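PDB 6LF2: SeviL, which binds GM1b and asialo-GM1 glycans as an R-type lectin of the beta-trefoil fold from a marine mussel. Local coordinates for residues Y25-K30 against G59-F64. Numbering follows the deposited sequence.
Sequences YNLGRK and GRESKF. With NGA (2-acetamido-2-deoxy-beta-D-galactopyranose), chain D; GAL (beta-D-galactopyranose), chain C.
R60 reaches across to the backbone of Y25 where two hairpins of the R-type lectin beta-trefoil meet: the 22-26/31-35 hairpin, which carries glycan-binding residues, and the tight 56-60/63-67 hairpin, closed by a type I' turn from R60 to K63. The guanidinium comes side-on, NE and NH2 both donating to the one carbonyl oxygen, Y25 O. R60 NE, 2.8 Å from Y25 O, lies in the carbonyl plane on a lone pair, whereas NH2 approaches almost in line with the C=O bond; both hydrogen bonds are bent, 146° at NE and 136° at NH2. A bend at chi3 (58°) swings NE into this grip, and R60 NH1 is taken by I44 O. A water near the guanidinium plane accepts from L27 N and, weakly, from R60 NH2, and donates to E61 OE2 at 2.6 Å, so it ties both segments together. The Y25 ring, its CG anti to the backbone N, presents its CE2 edge to E61 CB. K63 crosses the phenol at about a right angle, bringing CE to 3.3 Å from Y25 OH, while its NZ turns to a salt bridge with D76. L27 packs CD1 on K63 CE; L27 CD2 touches E61 OE1 (3.5 Å) and L27 CB touches E61 OE2. N26 OD1 accepts from R29 N, three residues on, an Asx motif at the start of the 27-30 turn. N26 ND2 donates to galactose O4 and also to D42, and N26 CB lies over one face of the R29 guanidinium; the opposite face meets N-acetylgalactosamine O7. R29 NH1 also forms a salt bridge with D31, which probably helps to hold the guanidinium against the sugar. There R29 NH1 and NH2 both donate to O4 of N-acetylgalactosamine, NH1 at 2.9 Å from it and NH2 at 3.2 Å, and NH2 also reaches its O3.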
ATOM      1  N   TYR B  25       6.355  12.477   5.317  1.00 11.42           N
ATOM      2  CA  TYR B  25       7.142  13.570   5.887  1.00 12.86           C
ATOM      3  C   TYR B  25       7.635  14.437   4.738  1.00 10.85           C
ATOM      4  O   TYR B  25       8.436  13.976   3.920  1.00 11.48           O
ATOM      5  CB  TYR B  25       8.319  13.067   6.724  1.00 12.95           C
ATOM      6  CG  TYR B  25       9.179  14.210   7.236  1.00 12.12           C
ATOM      7  CD1 TYR B  25       8.631  15.190   8.040  1.00 12.51           C
ATOM      8  CD2 TYR B  25      10.527  14.313   6.893  1.00 14.56           C
ATOM      9  CE1 TYR B  25       9.404  16.250   8.512  1.00 14.14           C
ATOM     10  CE2 TYR B  25      11.305  15.374   7.360  1.00 17.33           C
ATOM     11  CZ  TYR B  25      10.730  16.337   8.164  1.00 16.90           C
ATOM     12  OH  TYR B  25      11.482  17.403   8.643  1.00 17.81           O
ATOM     13  N   ASN B  26       7.163  15.684   4.693  1.00 11.35           N
ATOM     14  CA  ASN B  26       7.598  16.673   3.707  1.00 12.08           C
ATOM     15  C   ASN B  26       8.571  17.638   4.377  1.00 14.67           C
ATOM     16  O   ASN B  26       8.164  18.456   5.210  1.00 16.49           O
ATOM     17  CB  ASN B  26       6.407  17.429   3.125  1.00 13.47           C
ATOM     18  CG  ASN B  26       6.774  18.222   1.881  1.00 17.00           C
ATOM     19  OD1 ASN B  26       7.375  19.301   1.968  1.00 15.97           O
ATOM     20  ND2 ASN B  26       6.411  17.694   0.711  1.00 14.38           N
ATOM     21  N   LEU B  27       9.843  17.551   3.988  1.00 19.85           N
ATOM     22  CA  LEU B  27      10.879  18.380   4.601  1.00 19.62           C
ATOM     23  C   LEU B  27      10.602  19.868   4.404  1.00 22.14           C
ATOM     24  O   LEU B  27      10.709  20.656   5.351  1.00 23.93           O
ATOM     25  CB  LEU B  27      12.242  18.000   4.026  1.00 19.29           C
ATOM     26  CG  LEU B  27      13.433  18.836   4.501  1.00 18.42           C
ATOM     27  CD1 LEU B  27      13.628  18.661   5.994  1.00 23.10           C
ATOM     28  CD2 LEU B  27      14.664  18.414   3.760  1.00 20.48           C
ATOM     29  N   GLY B  28      10.223  20.268   3.186  1.00 20.96           N
ATOM     30  CA  GLY B  28      10.074  21.687   2.895  1.00 17.72           C
ATOM     31  C   GLY B  28       8.988  22.357   3.712  1.00 23.44           C
ATOM     32  O   GLY B  28       9.128  23.511   4.120  1.00 25.68           O
ATOM     33  N   ARG B  29       7.885  21.655   3.954  1.00 15.47           N
ATOM     34  CA  ARG B  29       6.807  22.200   4.764  1.00 18.80           C
ATOM     35  C   ARG B  29       6.974  21.891   6.245  1.00 18.31           C
ATOM     36  O   ARG B  29       6.144  22.327   7.047  1.00 25.97           O
ATOM     37  CB  ARG B  29       5.451  21.660   4.290  1.00 20.19           C
ATOM     38  CG  ARG B  29       5.089  22.016   2.861  1.00 19.18           C
ATOM     39  CD  ARG B  29       3.579  21.929   2.632  1.00 20.56           C
ATOM     40  NE  ARG B  29       3.005  20.671   3.105  1.00 17.36           N
ATOM     41  CZ  ARG B  29       3.088  19.515   2.453  1.00 19.61           C
ATOM     42  NH1 ARG B  29       2.539  18.419   2.968  1.00 12.84           N
ATOM     43  NH2 ARG B  29       3.733  19.450   1.293  1.00 16.46           N
ATOM     44  N   LYS B  30       8.014  21.146   6.615  1.00 23.23           N
ATOM     45  CA  LYS B  30       8.172  20.633   7.971  1.00 25.15           C
ATOM     46  C   LYS B  30       6.891  19.941   8.424  1.00 24.51           C
ATOM     47  O   LYS B  30       6.358  20.207   9.502  1.00 23.01           O
ATOM     48  CB  LYS B  30       8.564  21.756   8.933  1.00 27.05           C
ATOM     49  CG  LYS B  30       9.827  22.482   8.523  1.00 31.15           C
ATOM     50  CD  LYS B  30      10.996  21.514   8.405  1.00 31.59           C
ATOM     51  CE  LYS B  30      12.300  22.259   8.133  1.00 42.14           C
ATOM     52  NZ  LYS B  30      12.503  23.389   9.087  1.00 43.85           N
ATOM     53  N   GLY B  59      12.973   5.972   8.478  1.00 13.04           N
ATOM     54  CA  GLY B  59      13.684   7.183   8.103  1.00 11.96           C
ATOM     55  C   GLY B  59      13.142   7.862   6.860  1.00 13.07           C
ATOM     56  O   GLY B  59      12.642   7.210   5.944  1.00 11.98           O
ATOM     57  N   ARG B  60      13.258   9.189   6.839  1.00 11.20           N
ATOM     58  CA  ARG B  60      13.049   9.998   5.643  1.00 13.39           C
ATOM     59  C   ARG B  60      13.906  11.250   5.760  1.00 15.23           C
ATOM     60  O   ARG B  60      14.039  11.809   6.849  1.00 14.17           O
ATOM     61  CB  ARG B  60      11.577  10.403   5.458  1.00 15.20           C
ATOM     62  CG  ARG B  60      10.793   9.499   4.525  1.00 13.96           C
ATOM     63  CD  ARG B  60       9.474  10.136   4.107  1.00 11.83           C
ATOM     64  NE  ARG B  60       9.624  11.438   3.449  1.00 12.77           N
ATOM     65  CZ  ARG B  60      10.096  11.619   2.215  1.00 13.11           C
ATOM     66  NH1 ARG B  60      10.496  10.588   1.487  1.00 13.99           N
ATOM     67  NH2 ARG B  60      10.185  12.846   1.724  1.00 13.29           N
ATOM     68  N   GLU B  61      14.481  11.686   4.636  1.00 16.33           N
ATOM     69  CA  GLU B  61      15.209  12.955   4.582  1.00 17.70           C
ATOM     70  C   GLU B  61      16.308  13.020   5.642  1.00 15.70           C
ATOM     71  O   GLU B  61      16.505  14.049   6.287  1.00 16.86           O
ATOM     72  CB  GLU B  61      14.254  14.142   4.730  1.00 18.58           C
ATOM     73  CG  GLU B  61      13.269  14.319   3.577  1.00 19.29           C
ATOM     74  CD  GLU B  61      13.867  15.102   2.410  1.00 29.25           C
ATOM     75  OE1 GLU B  61      15.111  15.221   2.344  1.00 26.35           O
ATOM     76  OE2 GLU B  61      13.098  15.603   1.559  1.00 26.04           O
ATOM     77  N   SER B  62      17.024  11.911   5.822  1.00 15.01           N
ATOM     78  CA  SER B  62      18.131  11.781   6.766  1.00 15.32           C
ATOM     79  C   SER B  62      17.698  11.939   8.216  1.00 17.69           C
ATOM     80  O   SER B  62      18.559  12.122   9.096  1.00 18.23           O
ATOM     81  CB  SER B  62      19.251  12.782   6.454  1.00 18.27           C
ATOM     82  OG  SER B  62      19.832  12.513   5.186  1.00 24.46           O
ATOM     83  N   LYS B  63      16.396  11.868   8.497  1.00 15.18           N
ATOM     84  CA  LYS B  63      15.870  11.913   9.854  1.00 15.38           C
ATOM     85  C   LYS B  63      15.177  10.595  10.188  1.00 14.51           C
ATOM     86  O   LYS B  63      15.001   9.722   9.334  1.00 13.11           O
ATOM     87  CB  LYS B  63      14.894  13.082  10.041  1.00 11.86           C
ATOM     88  CG  LYS B  63      15.413  14.449   9.611  1.00 16.85           C
ATOM     89  CD  LYS B  63      14.383  15.517   9.938  1.00 15.87           C
ATOM     90  CE  LYS B  63      14.672  16.842   9.254  1.00 22.33           C
ATOM     91  NZ  LYS B  63      15.891  17.516   9.783  1.00 31.10           N
ATOM     92  N   PHE B  64      14.759  10.468  11.447  1.00 13.95           N
ATOM     93  CA  PHE B  64      14.221   9.217  11.962  1.00 13.99           C
ATOM     94  C   PHE B  64      12.913   9.464  12.693  1.00 11.57           C
ATOM     95  O   PHE B  64      12.797  10.416  13.460  1.00 12.69           O
ATOM     96  CB  PHE B  64      15.212   8.543  12.902  1.00 12.60           C
ATOM     97  CG  PHE B  64      16.564   8.326  12.294  1.00 15.90           C
ATOM     98  CD1 PHE B  64      16.863   7.144  11.635  1.00 19.29           C
ATOM     99  CD2 PHE B  64      17.545   9.307  12.390  1.00 18.25           C
ATOM    100  CE1 PHE B  64      18.117   6.944  11.071  1.00 21.90           C
ATOM    101  CE2 PHE B  64      18.793   9.115  11.832  1.00 16.16           C
ATOM    102  CZ  PHE B  64      19.081   7.935  11.169  1.00 19.08           C
TER
HETATM  103  C1  NGA D   3      -0.361  17.164   0.182  1.00 13.37           C
HETATM  104  C2  NGA D   3       0.821  18.017  -0.277  1.00 15.56           C
HETATM  105  C3  NGA D   3       1.885  17.160  -0.952  1.00 16.88           C
HETATM  106  C4  NGA D   3       2.225  15.947  -0.088  1.00 13.16           C
HETATM  107  C5  NGA D   3       0.960  15.231   0.387  1.00 11.75           C
HETATM  108  C6  NGA D   3       1.277  14.080   1.341  1.00  8.87           C
HETATM  109  C7  NGA D   3       0.542  20.381  -0.801  1.00 21.07           C
HETATM  110  C8  NGA D   3       0.417  21.403  -1.894  1.00 21.97           C
HETATM  111  N2  NGA D   3       0.378  19.099  -1.143  1.00 19.99           N
HETATM  112  O3  NGA D   3       3.053  17.944  -1.092  1.00 18.77           O
HETATM  113  O4  NGA D   3       2.976  16.367   1.038  1.00 14.21           O
HETATM  114  O5  NGA D   3       0.131  16.156   1.050  1.00 14.66           O
HETATM  115  O6  NGA D   3       1.906  13.020   0.671  1.00 10.12           O
HETATM  116  O7  NGA D   3       0.779  20.742   0.351  1.00 19.87           O
HETATM  117  C1  GAL C   4       3.825  17.656  -2.268  1.00 16.42           C
HETATM  118  C2  GAL C   4       4.644  18.926  -2.583  1.00 20.41           C
HETATM  119  C3  GAL C   4       5.606  18.698  -3.747  1.00 16.02           C
HETATM  120  C4  GAL C   4       6.520  17.493  -3.422  1.00 14.74           C
HETATM  121  C5  GAL C   4       5.600  16.298  -3.118  1.00 17.97           C
HETATM  122  C6  GAL C   4       6.298  15.038  -2.676  1.00 14.17           C
HETATM  123  O2  GAL C   4       3.801  20.034  -2.909  1.00 21.21           O
HETATM  124  O3  GAL C   4       6.411  19.855  -3.988  1.00 24.90           O
HETATM  125  O4  GAL C   4       7.399  17.761  -2.295  1.00 18.94           O
HETATM  126  O5  GAL C   4       4.690  16.602  -2.050  1.00 18.51           O
HETATM  127  O6  GAL C   4       6.976  14.447  -3.742  1.00 26.20           O
HETATM  128  O   HOH W   1      10.554  15.903   1.779  1.00 16.86           O